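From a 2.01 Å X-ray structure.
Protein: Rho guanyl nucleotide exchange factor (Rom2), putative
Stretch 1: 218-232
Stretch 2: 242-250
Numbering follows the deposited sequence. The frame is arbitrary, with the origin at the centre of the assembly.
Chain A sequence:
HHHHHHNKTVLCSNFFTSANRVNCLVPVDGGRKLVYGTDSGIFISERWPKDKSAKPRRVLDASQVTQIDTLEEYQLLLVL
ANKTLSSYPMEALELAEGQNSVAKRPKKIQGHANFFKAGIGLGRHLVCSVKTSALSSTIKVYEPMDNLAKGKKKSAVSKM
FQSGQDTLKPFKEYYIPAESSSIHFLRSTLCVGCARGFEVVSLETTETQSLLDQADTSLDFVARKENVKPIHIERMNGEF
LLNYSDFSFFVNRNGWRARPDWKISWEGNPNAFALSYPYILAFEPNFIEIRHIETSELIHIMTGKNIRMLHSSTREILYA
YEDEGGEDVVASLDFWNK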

# COMPACT_ATOMS: atom_id res chain seq x y z
N SER A 218 -24.65 -2.61 16.61
CA SER A 218 -23.45 -3.37 16.97
C SER A 218 -22.18 -2.68 16.42
O SER A 218 -21.09 -3.09 16.78
CB SER A 218 -23.57 -4.86 16.52
OG SER A 218 -23.19 -5.07 15.15
N LEU A 219 -22.35 -1.66 15.57
CA LEU A 219 -21.27 -0.81 15.05
C LEU A 219 -21.12 0.55 15.73
O LEU A 219 -20.45 1.42 15.22
CB LEU A 219 -21.44 -0.58 13.54
CG LEU A 219 -21.45 -1.81 12.61
CD1 LEU A 219 -21.83 -1.41 11.19
CD2 LEU A 219 -20.11 -2.55 12.62
N ASP A 220 -21.72 0.72 16.90
CA ASP A 220 -21.62 1.99 17.62
C ASP A 220 -20.23 2.35 18.11
O ASP A 220 -19.93 3.53 18.24
CB ASP A 220 -22.59 1.99 18.82
CG ASP A 220 -23.76 2.91 18.61
OD1 ASP A 220 -24.57 2.66 17.66
OD2 ASP A 220 -23.82 3.90 19.35
N PHE A 221 -19.40 1.37 18.44
CA PHE A 221 -17.99 1.62 18.82
C PHE A 221 -17.23 2.41 17.77
O PHE A 221 -16.39 3.28 18.08
CB PHE A 221 -17.27 0.32 19.24
CG PHE A 221 -17.00 -0.65 18.11
CD1 PHE A 221 -15.87 -0.51 17.29
CD2 PHE A 221 -17.85 -1.75 17.89
CE1 PHE A 221 -15.65 -1.38 16.22
CE2 PHE A 221 -17.63 -2.63 16.83
CZ PHE A 221 -16.52 -2.46 16.00
N VAL A 222 -17.53 2.15 16.50
CA VAL A 222 -16.88 2.91 15.46
C VAL A 222 -17.30 4.40 15.58
O VAL A 222 -16.44 5.32 15.48
CB VAL A 222 -17.27 2.37 14.07
CG1 VAL A 222 -16.61 3.21 12.98
CG2 VAL A 222 -16.96 0.86 13.93
N ALA A 223 -18.60 4.62 15.75
CA ALA A 223 -19.24 5.98 15.81
C ALA A 223 -18.86 6.79 17.05
O ALA A 223 -18.81 8.01 17.01
CB ALA A 223 -20.76 5.86 15.73
N ARG A 224 -18.70 6.10 18.17
CA ARG A 224 -18.09 6.63 19.41
C ARG A 224 -16.84 7.50 19.22
O ARG A 224 -16.67 8.49 19.91
CB ARG A 224 -17.67 5.45 20.30
CG ARG A 224 -18.08 5.53 21.74
CD ARG A 224 -17.69 4.26 22.46
NE ARG A 224 -18.71 3.22 22.34
CZ ARG A 224 -18.51 1.91 22.55
NH1 ARG A 224 -17.31 1.41 22.88
NH2 ARG A 224 -19.55 1.08 22.42
N LYS A 225 -15.96 7.10 18.31
CA LYS A 225 -14.57 7.55 18.36
C LYS A 225 -14.23 8.88 17.71
O LYS A 225 -13.25 9.49 18.14
CB LYS A 225 -13.65 6.49 17.73
CG LYS A 225 -13.50 5.24 18.57
CD LYS A 225 -12.04 5.01 18.89
CE LYS A 225 -11.85 3.69 19.61
NZ LYS A 225 -10.81 3.83 20.66
N GLU A 226 -15.01 9.32 16.71
CA GLU A 226 -14.54 10.32 15.71
C GLU A 226 -13.36 11.18 16.20
O GLU A 226 -13.57 12.00 17.09
CB GLU A 226 -15.69 11.22 15.21
CG GLU A 226 -16.12 10.99 13.76
CD GLU A 226 -16.32 9.52 13.41
OE1 GLU A 226 -16.62 8.70 14.31
OE2 GLU A 226 -16.18 9.18 12.22
N ASN A 227 -12.15 11.03 15.63
CA ASN A 227 -11.85 10.46 14.29
C ASN A 227 -11.31 9.04 14.21
O ASN A 227 -10.97 8.43 15.22
CB ASN A 227 -10.83 11.37 13.59
CG ASN A 227 -11.40 12.74 13.34
OD1 ASN A 227 -10.82 13.74 13.74
ND2 ASN A 227 -12.56 12.79 12.69
N VAL A 228 -11.22 8.53 12.99
CA VAL A 228 -10.70 7.20 12.73
C VAL A 228 -9.73 7.21 11.56
O VAL A 228 -9.67 8.15 10.70
CB VAL A 228 -11.84 6.16 12.46
CG1 VAL A 228 -12.67 5.94 13.71
CG2 VAL A 228 -12.74 6.58 11.32
N LYS A 229 -8.96 6.13 11.48
CA LYS A 229 -8.09 5.97 10.34
C LYS A 229 -8.42 4.63 9.73
O LYS A 229 -7.99 3.60 10.27
CB LYS A 229 -6.65 6.06 10.73
CG LYS A 229 -6.26 7.24 11.59
CD LYS A 229 -4.74 7.33 11.65
CE LYS A 229 -4.26 8.28 12.74
NZ LYS A 229 -4.73 9.66 12.46
N PRO A 230 -9.23 4.64 8.66
CA PRO A 230 -9.51 3.44 7.91
C PRO A 230 -8.33 3.20 6.98
O PRO A 230 -7.95 4.09 6.21
CB PRO A 230 -10.75 3.80 7.09
CG PRO A 230 -11.17 5.16 7.56
CD PRO A 230 -9.94 5.79 8.05
N ILE A 231 -7.78 2.00 7.06
CA ILE A 231 -6.51 1.70 6.39
C ILE A 231 -6.69 0.69 5.28
O ILE A 231 -6.10 0.85 4.24
CB ILE A 231 -5.51 1.16 7.41
CG1 ILE A 231 -5.33 2.11 8.62
CG2 ILE A 231 -4.24 0.77 6.72
CD1 ILE A 231 -4.83 3.49 8.30
N HIS A 232 -7.44 -0.38 5.50
CA HIS A 232 -7.39 -1.49 4.54
C HIS A 232 -8.68 -2.29 4.57
O HIS A 232 -9.23 -2.57 5.66
CB HIS A 232 -6.18 -2.40 4.83
CG HIS A 232 -6.09 -3.62 3.98
ND1 HIS A 232 -5.74 -3.57 2.64
CD2 HIS A 232 -6.31 -4.93 4.26
CE1 HIS A 232 -5.75 -4.79 2.14
NE2 HIS A 232 -6.10 -5.63 3.10
N LEU A 242 -12.72 -5.29 7.44
CA LEU A 242 -12.39 -3.87 7.53
C LEU A 242 -11.34 -3.64 8.61
O LEU A 242 -11.50 -4.13 9.74
CB LEU A 242 -13.65 -3.10 7.86
CG LEU A 242 -14.78 -3.14 6.78
CD1 LEU A 242 -15.93 -2.26 7.29
CD2 LEU A 242 -14.40 -2.55 5.44
N ASN A 243 -10.28 -2.94 8.26
CA ASN A 243 -9.10 -2.75 9.12
C ASN A 243 -8.81 -1.25 9.29
O ASN A 243 -8.55 -0.51 8.32
CB ASN A 243 -7.84 -3.46 8.60
CG ASN A 243 -8.02 -4.96 8.41
OD1 ASN A 243 -8.03 -5.76 9.36
ND2 ASN A 243 -8.13 -5.37 7.16
N TYR A 244 -8.96 -0.80 10.52
CA TYR A 244 -8.65 0.58 10.91
C TYR A 244 -7.51 0.56 11.97
O TYR A 244 -7.19 -0.50 12.56
CB TYR A 244 -9.86 1.25 11.52
CG TYR A 244 -11.25 1.20 10.83
CD1 TYR A 244 -11.91 0.03 10.67
CD2 TYR A 244 -11.91 2.38 10.49
CE1 TYR A 244 -13.17 -0.01 10.10
CE2 TYR A 244 -13.17 2.36 9.92
CZ TYR A 244 -13.82 1.15 9.76
OH TYR A 244 -15.11 1.03 9.22
N SER A 245 -6.90 1.73 12.23
CA SER A 245 -5.80 1.78 13.18
C SER A 245 -6.24 1.28 14.55
O SER A 245 -5.43 0.76 15.29
CB SER A 245 -5.16 3.16 13.30
OG SER A 245 -6.13 4.10 13.82
N ASP A 246 -7.52 1.38 14.91
CA ASP A 246 -7.95 1.00 16.25
C ASP A 246 -8.54 -0.40 16.38
O ASP A 246 -8.49 -1.00 17.46
CB ASP A 246 -8.92 2.05 16.83
CG ASP A 246 -8.21 3.37 17.20
OD1 ASP A 246 -7.06 3.37 17.73
OD2 ASP A 246 -8.78 4.43 16.91
N PHE A 247 -9.10 -0.92 15.29
CA PHE A 247 -9.85 -2.13 15.38
C PHE A 247 -10.04 -2.76 14.04
O PHE A 247 -9.91 -2.09 13.04
CB PHE A 247 -11.22 -1.92 16.06
CG PHE A 247 -11.84 -0.57 15.78
CD1 PHE A 247 -12.27 -0.23 14.51
CD2 PHE A 247 -12.07 0.33 16.83
CE1 PHE A 247 -12.82 1.03 14.27
CE2 PHE A 247 -12.65 1.57 16.62
CZ PHE A 247 -13.02 1.93 15.33
N SER A 248 -10.37 -4.05 14.05
CA SER A 248 -10.79 -4.76 12.87
C SER A 248 -12.08 -5.49 13.11
O SER A 248 -12.28 -6.00 14.21
CB SER A 248 -9.69 -5.72 12.35
OG SER A 248 -8.64 -4.96 11.78
N PHE A 249 -12.93 -5.55 12.07
CA PHE A 249 -14.12 -6.39 12.13
C PHE A 249 -14.70 -6.69 10.73
O PHE A 249 -14.31 -6.11 9.70
CB PHE A 249 -15.16 -5.70 13.00
CG PHE A 249 -15.55 -4.36 12.47
CD1 PHE A 249 -14.83 -3.24 12.80
CD2 PHE A 249 -16.59 -4.25 11.56
CE1 PHE A 249 -15.15 -2.02 12.24
CE2 PHE A 249 -16.94 -3.04 11.04
CZ PHE A 249 -16.23 -1.92 11.39
N PHE A 250 -15.68 -7.60 10.71
CA PHE A 250 -16.30 -8.00 9.41
C PHE A 250 -17.63 -7.28 9.11
O PHE A 250 -18.46 -7.05 10.03
CB PHE A 250 -16.57 -9.48 9.43
CG PHE A 250 -15.39 -10.33 9.40
CD1 PHE A 250 -14.79 -10.65 8.19
CD2 PHE A 250 -14.89 -10.90 10.57
CE1 PHE A 250 -13.67 -11.43 8.15
CE2 PHE A 250 -13.79 -11.71 10.53
CZ PHE A 250 -13.17 -11.97 9.32
O HOH W 1 -8.88 4.25 13.71

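Stretch 2 is a tight hairpin, strand 242-244 turning through Ser245 and Asp246 into strand 247-250, and stretch 1 meets it in two ways: its strand 230-232 pairs antiparallel with the first arm, while its helix 220-224 rests on aromatic side chains of the second.

Leu242 points away from stretch 1 and serves the hairpin itself, exchanging backbone hydrogen bonds with Phe249. Asn243 carries most of the strand pairing. Its N donates to His232 O at 2.8 Å, and its O accepts from both Ile231 N at 2.9 Å and His232 N at 3.0 Å. One carbonyl can take two successive amides because the register slips by one residue between Pro230 and His232, a beta bulge, with Ile231 at -114/-45 breaking the extended path. The Asn243 side chain lies on the same sheet face as His232. Its ND2 makes a weak hydrogen bond to His232 O (3.4 Å) and sits at the edge of the imidazole, while its OD1 accepts from Ser248 OG at 2.6 Å, fastening one hairpin arm to the other.

Tyr244 pairs with Pro230 without hydrogen bonds, which suits a residue that has no amide hydrogen to offer. Both side chains occupy the opposite face from Asn243, and Pro230 CB approaches Tyr244 CD2 at 3.9 Å.

At the turn, Ser245 N donates to Lys229 O at 2.9 Å, extending the backbone ladder past the strand. Water 1 reinforces this corner: it accepts from Lys229 N (2.9 Å), hydrogen-bonds to Ser245 OG (2.8 Å) and donates weakly to Asp246 OD2 (3.2 Å). Asp246 also faces Lys225, but Lys225 NZ stays 4.3 Å from Asp246 OD2, beyond a salt bridge.

Phe247 is the hub of the apolar contact, burying 81 Å² against stretch 1. Phe221 presents its edge to the face of this ring, with centroids 5.1 Å apart and planes at 80°. Lys225 CE packs at the ring's edge, 3.8 Å from Phe247 CE2, so the lysine's aliphatic length contributes even without a salt bridge.

Ser248 and Phe250 point away, whereas Phe249 points back toward stretch 1. Phe221 turns its edge to this ring too, in an offset arrangement at 88°. Val222 CG2 lies 3.8 Å from Phe249 CE1, and Leu219 CD2 reaches Phe249 CE2 at 3.6 Å. The rule is economical: alternate phenylalanines on one strand receive a single helical phenylalanine edge-on, with aliphatic groups filling around them.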